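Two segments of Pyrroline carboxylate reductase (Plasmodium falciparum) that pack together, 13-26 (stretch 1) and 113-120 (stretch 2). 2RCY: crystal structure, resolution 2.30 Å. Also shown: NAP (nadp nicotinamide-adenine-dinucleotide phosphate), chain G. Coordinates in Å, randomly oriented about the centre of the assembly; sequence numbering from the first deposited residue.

Stretch 1 (13-26) GQMGSALAHGIANA
Stretch 2 113-120: MPNTPCLV

What backbone shapes meet here? Stretch 1 leaves G13 as a helix from about Q14, its turns closed by bonds such as L19 N to M15 O (3.0 Å). Stretch 2 runs extended through P114 and N115 (phi/psi -139/163), then winds into a 3-10 segment at 116-118, where L119 N donates to T116 O (2.9 Å). In register, G22 CA lies 4.2 Å from L119 CA.

What holds the apolar centre? C118 (chi1 p) points toward the helix, its SG 3.5 Å from M15 CE and 3.9 Å from L19 CD1. Selenomethionine M15 (chi1 t, chi2 p) also brings CE to 3.6 Å from P114 CB. L19 (t, p) starts away, but its end returns. Farther along, L119 (t, p) sets CD1 3.8 Å from H21 CB and near the ring edge.

Why can the backbones come so close? G22 has no side chain, and its CA sits 3.3 Å from C118 O; an ideal CB would clash there. No hydrogen bond crosses; L119 CA makes a CA-H...O contact with A18 O (3.6 Å).

How does NADP join in? The helix start offers Q14 N to NAP O1A (3.1 Å) and M15 N to NAP O2N (3.0 Å), both hydrogen bonds, while T116 CG2 approaches NAP N7N (3.5 Å).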

# COMPACT_ATOMS: atom_id res chain seq x y z
N GLY A 13 39.95 2.49 -11.50
CA GLY A 13 38.81 1.61 -11.24
C GLY A 13 37.86 1.57 -12.41
O GLY A 13 38.29 1.56 -13.57
N GLN A 14 36.57 1.55 -12.12
CA GLN A 14 35.55 1.52 -13.17
C GLN A 14 35.40 2.87 -13.86
O GLN A 14 35.18 2.93 -15.07
CB GLN A 14 34.21 1.04 -12.62
CG GLN A 14 34.18 -0.44 -12.22
CD GLN A 14 34.27 -1.40 -13.40
OE1 GLN A 14 34.13 -1.01 -14.56
NE2 GLN A 14 34.50 -2.68 -13.10
N MSE A 15 35.53 3.95 -13.09
CA MSE A 15 35.44 5.29 -13.64
C MSE A 15 36.80 5.80 -14.14
O MSE A 15 36.87 6.45 -15.19
CB MSE A 15 34.85 6.28 -12.63
CG MSE A 15 34.47 7.62 -13.24
SE MSE A 15 33.15 7.45 -14.66
CE MSE A 15 34.15 8.35 -16.05
N GLY A 16 37.85 5.49 -13.39
CA GLY A 16 39.21 5.88 -13.75
C GLY A 16 39.63 5.38 -15.12
O GLY A 16 40.12 6.15 -15.94
N SER A 17 39.42 4.09 -15.36
CA SER A 17 39.78 3.45 -16.63
C SER A 17 38.90 3.92 -17.79
O SER A 17 39.39 4.10 -18.91
CB SER A 17 39.72 1.93 -16.52
OG SER A 17 38.41 1.49 -16.22
N ALA A 18 37.61 4.12 -17.52
CA ALA A 18 36.67 4.61 -18.53
C ALA A 18 37.03 6.02 -19.00
O ALA A 18 36.93 6.33 -20.19
CB ALA A 18 35.25 4.57 -17.99
N LEU A 19 37.45 6.86 -18.06
CA LEU A 19 37.88 8.22 -18.37
C LEU A 19 39.24 8.23 -19.04
O LEU A 19 39.46 8.98 -19.99
CB LEU A 19 37.89 9.09 -17.10
CG LEU A 19 38.08 10.60 -17.26
CD1 LEU A 19 36.90 11.24 -18.00
CD2 LEU A 19 38.28 11.26 -15.91
N ALA A 20 40.15 7.40 -18.55
CA ALA A 20 41.51 7.31 -19.08
C ALA A 20 41.52 6.84 -20.54
O ALA A 20 42.18 7.46 -21.38
CB ALA A 20 42.36 6.38 -18.22
N HIS A 21 40.78 5.77 -20.82
CA HIS A 21 40.69 5.23 -22.18
C HIS A 21 39.82 6.09 -23.10
O HIS A 21 39.98 6.05 -24.32
CB HIS A 21 40.18 3.78 -22.15
CG HIS A 21 41.04 2.85 -21.35
ND1 HIS A 21 40.53 2.03 -20.37
CD2 HIS A 21 42.37 2.62 -21.38
CE1 HIS A 21 41.51 1.33 -19.83
NE2 HIS A 21 42.64 1.66 -20.43
N GLY A 22 38.92 6.86 -22.50
CA GLY A 22 38.09 7.80 -23.25
C GLY A 22 38.90 8.94 -23.85
O GLY A 22 38.65 9.35 -24.98
N ILE A 23 39.87 9.43 -23.08
CA ILE A 23 40.78 10.49 -23.53
C ILE A 23 41.87 9.91 -24.44
O ILE A 23 42.29 10.56 -25.40
CB ILE A 23 41.41 11.25 -22.33
CG1 ILE A 23 40.31 11.80 -21.41
CG2 ILE A 23 42.30 12.40 -22.80
CD1 ILE A 23 40.77 12.10 -19.99
N ALA A 24 42.30 8.68 -24.14
CA ALA A 24 43.32 7.98 -24.92
C ALA A 24 42.87 7.74 -26.37
O ALA A 24 43.67 7.90 -27.30
CB ALA A 24 43.70 6.67 -24.25
N ASN A 25 41.61 7.36 -26.54
CA ASN A 25 41.04 7.11 -27.86
C ASN A 25 40.70 8.39 -28.62
O ASN A 25 40.60 8.39 -29.85
CB ASN A 25 39.80 6.21 -27.76
CG ASN A 25 40.13 4.80 -27.29
OD1 ASN A 25 41.29 4.39 -27.27
ND2 ASN A 25 39.10 4.05 -26.91
N ALA A 26 40.54 9.48 -27.87
CA ALA A 26 40.21 10.79 -28.45
C ALA A 26 41.42 11.45 -29.12
O ALA A 26 41.25 12.33 -29.97
CB ALA A 26 39.63 11.70 -27.38
N MSE A 113 32.53 16.13 -12.66
CA MSE A 113 31.68 14.96 -12.50
C MSE A 113 31.40 14.29 -13.85
O MSE A 113 30.61 14.80 -14.64
CB MSE A 113 30.38 15.32 -11.77
CG MSE A 113 29.48 14.14 -11.41
SE MSE A 113 30.40 12.67 -10.51
CE MSE A 113 31.24 13.65 -9.04
N PRO A 114 32.06 13.15 -14.11
CA PRO A 114 31.92 12.39 -15.35
C PRO A 114 30.92 11.24 -15.26
O PRO A 114 30.32 11.01 -14.21
CB PRO A 114 33.33 11.83 -15.55
CG PRO A 114 33.85 11.63 -14.14
CD PRO A 114 33.06 12.52 -13.22
N ASN A 115 30.74 10.53 -16.38
CA ASN A 115 30.06 9.24 -16.39
C ASN A 115 30.77 8.24 -17.32
O ASN A 115 31.57 8.64 -18.16
CB ASN A 115 28.56 9.38 -16.71
CG ASN A 115 28.29 10.03 -18.06
OD1 ASN A 115 29.17 10.11 -18.92
ND2 ASN A 115 27.06 10.47 -18.26
N THR A 116 30.47 6.95 -17.15
CA THR A 116 31.16 5.88 -17.90
C THR A 116 31.05 5.94 -19.44
O THR A 116 31.99 5.51 -20.12
CB THR A 116 30.78 4.46 -17.40
OG1 THR A 116 29.36 4.27 -17.47
CG2 THR A 116 31.26 4.24 -15.97
N PRO A 117 29.91 6.43 -20.00
CA PRO A 117 29.79 6.64 -21.45
C PRO A 117 30.94 7.38 -22.14
O PRO A 117 31.01 7.37 -23.37
CB PRO A 117 28.51 7.47 -21.56
CG PRO A 117 27.69 6.99 -20.45
CD PRO A 117 28.65 6.76 -19.31
N CYS A 118 31.83 8.00 -21.36
CA CYS A 118 33.00 8.69 -21.91
C CYS A 118 33.97 7.71 -22.57
O CYS A 118 34.77 8.10 -23.43
CB CYS A 118 33.71 9.51 -20.84
SG CYS A 118 34.48 8.53 -19.53
N LEU A 119 33.89 6.44 -22.17
CA LEU A 119 34.67 5.35 -22.76
C LEU A 119 34.43 5.23 -24.26
O LEU A 119 35.36 4.96 -25.02
CB LEU A 119 34.35 4.03 -22.05
CG LEU A 119 35.08 2.74 -22.47
CD1 LEU A 119 36.55 2.78 -22.07
CD2 LEU A 119 34.39 1.52 -21.88
N VAL A 120 33.18 5.42 -24.68
CA VAL A 120 32.83 5.40 -26.11
C VAL A 120 32.69 6.82 -26.67
O VAL A 120 32.01 7.04 -27.68
CB VAL A 120 31.56 4.53 -26.39
CG1 VAL A 120 31.83 3.07 -26.08
CG2 VAL A 120 30.34 5.04 -25.61
PA NAP G . 36.46 1.66 -7.94
O1A NAP G . 36.12 0.86 -9.17
O2A NAP G . 36.52 0.97 -6.60
O5B NAP G . 37.85 2.43 -8.22
C5B NAP G . 38.80 2.72 -7.20
C4B NAP G . 40.18 2.34 -7.72
O4B NAP G . 41.20 3.03 -7.00
C3B NAP G . 40.44 0.85 -7.56
O3B NAP G . 40.66 0.26 -8.85
C2B NAP G . 41.69 0.74 -6.70
O2B NAP G . 42.61 -0.22 -7.22
C1B NAP G . 42.29 2.14 -6.73
N9A NAP G . 42.96 2.52 -5.47
C8A NAP G . 42.71 2.06 -4.23
N7A NAP G . 43.53 2.66 -3.35
C5A NAP G . 44.30 3.52 -4.04
C6A NAP G . 45.31 4.41 -3.67
N6A NAP G . 45.69 4.53 -2.38
N1A NAP G . 45.91 5.15 -4.63
C2A NAP G . 45.55 5.05 -5.92
N3A NAP G . 44.58 4.20 -6.29
C4A NAP G . 43.94 3.43 -5.37
O3 NAP G . 35.44 2.90 -7.83
PN NAP G . 35.00 3.76 -9.12
O1N NAP G . 33.59 3.36 -9.48
O2N NAP G . 36.09 3.69 -10.16
O5D NAP G . 34.92 5.25 -8.54
C5D NAP G . 36.09 6.02 -8.25
C4D NAP G . 35.68 7.48 -8.08
O4D NAP G . 35.04 7.96 -9.26
C3D NAP G . 34.70 7.68 -6.93
O3D NAP G . 35.18 8.73 -6.09
C2D NAP G . 33.38 8.07 -7.58
O2D NAP G . 32.68 9.07 -6.83
C1D NAP G . 33.80 8.60 -8.93
N1N NAP G . 32.79 8.39 -9.98
C2N NAP G . 32.47 7.14 -10.38
C3N NAP G . 31.52 6.94 -11.38
C7N NAP G . 31.18 5.55 -11.82
O7N NAP G . 31.72 4.49 -11.22
N7N NAP G . 30.39 5.38 -12.78
C4N NAP G . 30.90 8.04 -11.96
C5N NAP G . 31.25 9.32 -11.54
C6N NAP G . 32.21 9.46 -10.53
P2B NAP G . 42.47 -1.80 -6.91
O1X NAP G . 43.82 -2.36 -7.28
O2X NAP G . 42.14 -1.89 -5.44
O3X NAP G . 41.35 -2.26 -7.82